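Local coordinates for protein acinetobacter secreted protease CpaA (Acinetobacter nosocomialis M2, PDB 6O38) that is a zinc metalloprotease that Acinetobacter secretes, probably through its type II secretion system, and that forms a complex with its chaperone CpaB, at residues A[328-333]-A[358-363]; A[369-374]-A[413-418]. All coordinates share one frame; numbering follows the deposited sequence.

Contact 1 precedes contact 2 along the chain, and their centres lie about 9 Å apart. Contact 1 pairs strands 330-335 and 358-364 of the last StcE-type beta-sandwich domain; contact 2 pairs the next strand, 367-381, with strand 416-425 of the reprolysin-like region. Since 358-364 and 367-381 are themselves neighbours, strand pairing passes from one contact to the next, with a break at 371-372. Arg360 of contact 1 reaches both segments of contact 2: its NE forms a salt bridge with Asp371 OD2 at 2.6 Å, and its NH1 a probable hydrogen bond with Tyr417 OH at 2.8 Å. The pair illustrates a domain junction built from backbone pairing, with Arg360 bridging to both segments of contact 2.

Contact 1 (A[328-333]-A[358-363]); sequences GDKVVI and NRRFIY
The carbonyl oxygen of Val331 accepts the N-H of Phe361, at 2.7 Å from N to O and in the carbonyl plane, and this bond is supplemented by a weaker contact from the CA-H of Arg360, whose CA lies 3.2 Å from Val331 O. The combination recurs along an antiparallel pair of strands, 330-333 and 358-363, in a StcE-type beta-sandwich domain. Val331 with Phe361 and Ile333 with Arg359 are hydrogen-bonded pairs, each closed by two backbone bonds; the non-hydrogen-bonded pair Val332-Arg360 lies between them, and a second, Lys330-Ile362, lies beyond Val331-Phe361. Beyond the strand proper, Gly328 N donates to Tyr363 O in an almost straight bond (171° at the hydrogen). The backbone of Gly328, with its positive phi, would jam a side chain against the preceding carbonyl oxygen.

The face bearing Lys330, Val332, Arg360 and Ile362 is led by long chains. Arg360 has CG anti to its backbone N (chi1 -178°), which places CG 3.8 Å from Val332 CG2. Lys330, extended beyond CG, lies alongside Arg360 and points the same way, with the two CD atoms 4.0 Å apart. Like charges therefore come close, Lys330 NZ standing 4.0 Å from Arg360 NE. The carboxylate of Asp371, on the adjacent strand 367-381, probably offsets this charge through its salt bridge to Arg360. Segment 413-418 supplies neutral partners: Tyr417 OH and Ala414 O for the arginine, Asn413 for the lysine.

On the other face Val331, Ile333, Arg359 and Phe361 gather. Arg359 bends away and uses NH2 to bond Thr351 OG1, while Ile333 also touches Ile353 and Val331 touches Trp368. Ile333 and Phe361 cross obliquely there, the methyl CD1 of Ile333 meeting the ring carbon CE1 of Phe361 at 4.1 Å.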
loop_
_atom_site.group_PDB
_atom_site.type_symbol
_atom_site.label_atom_id
_atom_site.label_comp_id
_atom_site.label_asym_id
_atom_site.label_seq_id
_atom_site.Cartn_x
_atom_site.Cartn_y
_atom_site.Cartn_z
ATOM N N GLY A 328 12.466 -3.974 20.991
ATOM C CA GLY A 328 11.885 -3.686 19.702
ATOM C C GLY A 328 10.385 -3.883 19.630
ATOM O O GLY A 328 9.756 -3.382 18.689
ATOM N N ASP A 329 9.799 -4.598 20.588
ATOM C CA ASP A 329 8.351 -4.758 20.616
ATOM C C ASP A 329 7.678 -3.401 20.775
ATOM O O ASP A 329 8.177 -2.520 21.481
ATOM C CB ASP A 329 7.942 -5.693 21.756
ATOM C CG ASP A 329 8.238 -7.149 21.451
ATOM O OD1 ASP A 329 8.539 -7.463 20.282
ATOM O OD2 ASP A 329 8.171 -7.982 22.380
ATOM N N LYS A 330 6.536 -3.235 20.113
ATOM C CA LYS A 330 5.844 -1.956 20.071
ATOM C C LYS A 330 4.402 -2.122 20.524
ATOM O O LYS A 330 3.757 -3.132 20.225
ATOM C CB LYS A 330 5.879 -1.354 18.661
ATOM C CG LYS A 330 7.265 -0.947 18.197
ATOM C CD LYS A 330 7.210 -0.251 16.849
ATOM C CE LYS A 330 8.594 0.192 16.404
ATOM N NZ LYS A 330 8.527 1.288 15.399
ATOM N N VAL A 331 3.904 -1.121 21.244
ATOM C CA VAL A 331 2.505 -1.046 21.644
ATOM C C VAL A 331 1.955 0.290 21.167
ATOM O O VAL A 331 2.498 1.347 21.508
ATOM C CB VAL A 331 2.329 -1.198 23.164
ATOM C CG1 VAL A 331 0.887 -0.923 23.558
ATOM C CG2 VAL A 331 2.745 -2.592 23.606
ATOM N N VAL A 332 0.886 0.240 20.379
ATOM C CA VAL A 332 0.189 1.429 19.903
ATOM C C VAL A 332 -1.178 1.466 20.566
ATOM O O VAL A 332 -1.916 0.474 20.537
ATOM C CB VAL A 332 0.059 1.436 18.371
ATOM C CG1 VAL A 332 -0.713 2.662 17.910
ATOM C CG2 VAL A 332 1.434 1.390 17.723
ATOM N N ILE A 333 -1.513 2.598 21.174
ATOM C CA ILE A 333 -2.780 2.764 21.872
ATOM C C ILE A 333 -3.517 3.945 21.258
ATOM O O ILE A 333 -2.958 5.041 21.141
ATOM C CB ILE A 333 -2.571 2.968 23.384
ATOM C CG1 ILE A 333 -1.789 1.788 23.966
ATOM C CG2 ILE A 333 -3.907 3.113 24.091
ATOM C CD1 ILE A 333 -1.467 1.927 25.432
ATOM N N ASN A 358 -3.209 9.197 19.538
ATOM C CA ASN A 358 -2.486 7.974 19.221
ATOM C C ASN A 358 -1.163 7.988 19.972
ATOM O O ASN A 358 -0.453 9.000 19.965
ATOM C CB ASN A 358 -2.240 7.849 17.715
ATOM C CG ASN A 358 -3.499 7.518 16.940
ATOM O OD1 ASN A 358 -3.730 6.366 16.575
ATOM N ND2 ASN A 358 -4.319 8.531 16.681
ATOM N N ARG A 359 -0.836 6.875 20.625
ATOM C CA ARG A 359 0.374 6.806 21.429
ATOM C C ARG A 359 1.074 5.481 21.185
ATOM O O ARG A 359 0.446 4.421 21.264
ATOM C CB ARG A 359 0.066 6.962 22.923
ATOM C CG ARG A 359 -0.458 8.331 23.304
ATOM C CD ARG A 359 0.683 9.296 23.549
ATOM N NE ARG A 359 1.487 8.922 24.705
ATOM C CZ ARG A 359 1.300 9.398 25.929
ATOM N NH1 ARG A 359 0.330 10.269 26.167
ATOM N NH2 ARG A 359 2.087 9.003 26.915
ATOM N N ARG A 360 2.369 5.545 20.887
ATOM C CA ARG A 360 3.178 4.361 20.643
ATOM C C ARG A 360 4.281 4.270 21.687
ATOM O O ARG A 360 4.892 5.280 22.052
ATOM C CB ARG A 360 3.789 4.367 19.234
ATOM C CG ARG A 360 4.598 3.113 18.916
ATOM C CD ARG A 360 4.961 3.010 17.442
ATOM N NE ARG A 360 6.011 3.948 17.062
ATOM C CZ ARG A 360 5.799 5.069 16.382
ATOM N NH1 ARG A 360 4.569 5.393 16.002
ATOM N NH2 ARG A 360 6.814 5.866 16.080
ATOM N N PHE A 361 4.523 3.054 22.169
ATOM C CA PHE A 361 5.589 2.777 23.116
ATOM C C PHE A 361 6.445 1.645 22.570
ATOM O O PHE A 361 5.948 0.745 21.888
ATOM C CB PHE A 361 5.033 2.406 24.500
ATOM C CG PHE A 361 4.094 3.432 25.073
ATOM C CD1 PHE A 361 2.736 3.384 24.796
ATOM C CD2 PHE A 361 4.568 4.446 25.888
ATOM C CE1 PHE A 361 1.871 4.327 25.322
ATOM C CE2 PHE A 361 3.709 5.392 26.417
ATOM C CZ PHE A 361 2.359 5.332 26.133
ATOM N N ILE A 362 7.740 1.696 22.870
ATOM C CA ILE A 362 8.688 0.697 22.396
ATOM C C ILE A 362 9.474 0.170 23.589
ATOM O O ILE A 362 9.798 0.922 24.516
ATOM C CB ILE A 362 9.629 1.267 21.309
ATOM C CG1 ILE A 362 10.484 0.156 20.694
ATOM C CG2 ILE A 362 10.505 2.383 21.869
ATOM C CD1 ILE A 362 11.287 0.601 19.490
ATOM N N TYR A 363 9.760 -1.128 23.573
ATOM C CA TYR A 363 10.452 -1.783 24.671
ATOM C C TYR A 363 11.958 -1.735 24.449
ATOM O O TYR A 363 12.446 -1.982 23.342
ATOM C CB TYR A 363 9.983 -3.233 24.806
ATOM C CG TYR A 363 10.379 -3.896 26.104
ATOM C CD1 TYR A 363 9.737 -3.574 27.293
ATOM C CD2 TYR A 363 11.385 -4.853 26.141
ATOM C CE1 TYR A 363 10.090 -4.178 28.483
ATOM C CE2 TYR A 363 11.745 -5.465 27.328
ATOM C CZ TYR A 363 11.094 -5.123 28.496
ATOM O OH TYR A 363 11.446 -5.726 29.681
#

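Contact 2 (A[369-374]-A[413-418]); sequences TVDSYT and NARFYL
Three flat groups meet the opposite segment at their edges. Asp371 OD1 lies in the plane of the Arg415 guanidinium, 3.3 Å from NE, in a salt bridge whose hydrogen bond is weak; carboxylate and guanidinium planes stand 79° apart, and the other oxygen, OD2, is held by Arg360. Ser372 OG sits in the plane of the Tyr417 ring, beside CD2 and CE2, while it accepts the N-H of Arg360. Arg415 O comes to the edge of the Tyr373 ring, 3.2 Å from CD2.

The arginine lies across the backbone as well: CG, anti to the carbonyl carbon (chi1 -61°), comes 3.3 Å from Asp371 O, and the extended chain then takes NE to the carboxylate. Arg415 is the centre of an inverse gamma turn, and Tyr373 N reaches its carbonyl oxygen from well above the carbonyl plane (63° out of it). Next, Tyr417 N donates to Tyr373 O at 3.1 Å, and Phe416 CA-H adds to the same oxygen.

Phe416 then packs on Leu504 of helix 496-504, which carries the zinc ligands His498 and His502. Strand 367-381 thus pairs in parallel with strand 416-425, which packs against an HExxH helix, as expected of a metzincin-like zinc protease domain.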
loop_
_atom_site.group_PDB
_atom_site.type_symbol
_atom_site.label_atom_id
_atom_site.label_comp_id
_atom_site.label_asym_id
_atom_site.label_seq_id
_atom_site.Cartn_x
_atom_site.Cartn_y
_atom_site.Cartn_z
ATOM N N THR A 369 9.305 2.505 26.783
ATOM C CA THR A 369 9.829 3.823 26.463
ATOM C C THR A 369 8.876 4.536 25.513
ATOM O O THR A 369 8.301 3.913 24.616
ATOM C CB THR A 369 11.237 3.702 25.850
ATOM O OG1 THR A 369 12.217 3.714 26.895
ATOM C CG2 THR A 369 11.529 4.826 24.868
ATOM N N VAL A 370 8.701 5.843 25.732
ATOM C CA VAL A 370 7.872 6.651 24.845
ATOM C C VAL A 370 8.473 6.645 23.446
ATOM O O VAL A 370 9.678 6.863 23.268
ATOM C CB VAL A 370 7.743 8.080 25.397
ATOM C CG1 VAL A 370 7.273 9.036 24.312
ATOM C CG2 VAL A 370 6.795 8.105 26.587
ATOM N N ASP A 371 7.630 6.397 22.440
ATOM C CA ASP A 371 8.093 6.297 21.062
ATOM C C ASP A 371 7.339 7.226 20.115
ATOM O O ASP A 371 7.493 7.104 18.894
ATOM C CB ASP A 371 7.987 4.845 20.570
ATOM C CG ASP A 371 8.841 4.578 19.340
ATOM O OD1 ASP A 371 10.046 4.906 19.364
ATOM O OD2 ASP A 371 8.304 4.039 18.348
ATOM N N SER A 372 6.535 8.152 20.635
ATOM C CA SER A 372 5.824 9.093 19.781
ATOM C C SER A 372 5.425 10.311 20.599
ATOM O O SER A 372 5.189 10.216 21.806
ATOM C CB SER A 372 4.583 8.455 19.145
ATOM O OG SER A 372 3.618 8.122 20.127
ATOM N N TYR A 373 5.359 11.456 19.924
ATOM C CA TYR A 373 4.917 12.709 20.519
ATOM C C TYR A 373 3.671 13.199 19.796
ATOM O O TYR A 373 3.599 13.153 18.565
ATOM C CB TYR A 373 6.018 13.772 20.458
ATOM C CG TYR A 373 7.340 13.306 21.022
ATOM C CD1 TYR A 373 7.573 13.311 22.392
ATOM C CD2 TYR A 373 8.355 12.859 20.187
ATOM C CE1 TYR A 373 8.779 12.884 22.914
ATOM C CE2 TYR A 373 9.566 12.430 20.700
ATOM C CZ TYR A 373 9.772 12.445 22.064
ATOM O OH TYR A 373 10.975 12.020 22.581
ATOM N N THR A 374 2.692 13.670 20.563
ATOM C CA THR A 374 1.406 14.076 20.010
ATOM C C THR A 374 1.460 15.546 19.613
ATOM O O THR A 374 1.716 16.414 20.454
ATOM C CB THR A 374 0.284 13.839 21.018
ATOM O OG1 THR A 374 0.227 12.446 21.352
ATOM C CG2 THR A 374 -1.054 14.270 20.435
ATOM N N ASN A 413 8.329 4.621 11.355
ATOM C CA ASN A 413 8.911 4.775 12.688
ATOM C C ASN A 413 9.148 6.243 13.028
ATOM O O ASN A 413 10.078 6.581 13.764
ATOM C CB ASN A 413 10.208 3.972 12.836
ATOM C CG ASN A 413 10.016 2.495 12.550
ATOM O OD1 ASN A 413 9.072 1.874 13.037
ATOM N ND2 ASN A 413 10.914 1.927 11.754
ATOM N N ALA A 414 8.308 7.123 12.488
ATOM C CA ALA A 414 8.353 8.535 12.836
ATOM C C ALA A 414 7.674 8.746 14.182
ATOM O O ALA A 414 6.541 8.301 14.392
ATOM C CB ALA A 414 7.676 9.378 11.756
ATOM N N ARG A 415 8.368 9.422 15.094
ATOM C CA ARG A 415 7.910 9.537 16.477
ATOM C C ARG A 415 6.954 10.720 16.642
ATOM O O ARG A 415 7.171 11.631 17.440
ATOM C CB ARG A 415 9.104 9.660 17.416
ATOM C CG ARG A 415 10.052 8.472 17.380
ATOM C CD ARG A 415 10.943 8.446 18.609
ATOM N NE ARG A 415 12.002 7.448 18.499
ATOM C CZ ARG A 415 13.206 7.692 17.992
ATOM N NH1 ARG A 415 13.510 8.906 17.552
ATOM N NH2 ARG A 415 14.111 6.725 17.929
ATOM N N PHE A 416 5.873 10.693 15.865
ATOM C CA PHE A 416 4.831 11.697 16.027
ATOM C C PHE A 416 3.505 11.152 15.516
ATOM O O PHE A 416 3.467 10.282 14.643
ATOM C CB PHE A 416 5.181 13.007 15.306
ATOM C CG PHE A 416 4.821 13.020 13.845
ATOM C CD1 PHE A 416 5.657 12.440 12.906
ATOM C CD2 PHE A 416 3.655 13.628 13.411
ATOM C CE1 PHE A 416 5.331 12.458 11.562
ATOM C CE2 PHE A 416 3.322 13.647 12.068
ATOM C CZ PHE A 416 4.163 13.061 11.142
ATOM N N TYR A 417 2.424 11.679 16.084
ATOM C CA TYR A 417 1.072 11.476 15.586
ATOM C C TYR A 417 0.358 12.818 15.564
ATOM O O TYR A 417 0.625 13.691 16.393
ATOM C CB TYR A 417 0.265 10.495 16.450
ATOM C CG TYR A 417 0.687 9.048 16.360
ATOM C CD1 TYR A 417 0.287 8.252 15.295
ATOM C CD2 TYR A 417 1.455 8.466 17.360
ATOM C CE1 TYR A 417 0.659 6.923 15.216
ATOM C CE2 TYR A 417 1.831 7.138 17.291
ATOM C CZ TYR A 417 1.430 6.372 16.218
ATOM O OH TYR A 417 1.804 5.049 16.149
ATOM N N LEU A 418 -0.553 12.977 14.610
ATOM C CA LEU A 418 -1.392 14.164 14.547
ATOM C C LEU A 418 -2.704 13.895 15.272
ATOM O O LEU A 418 -3.325 12.845 15.077
ATOM C CB LEU A 418 -1.660 14.576 13.099
ATOM C CG LEU A 418 -0.470 15.127 12.312
ATOM C CD1 LEU A 418 -0.937 15.709 10.988
ATOM C CD2 LEU A 418 0.286 16.168 13.125
#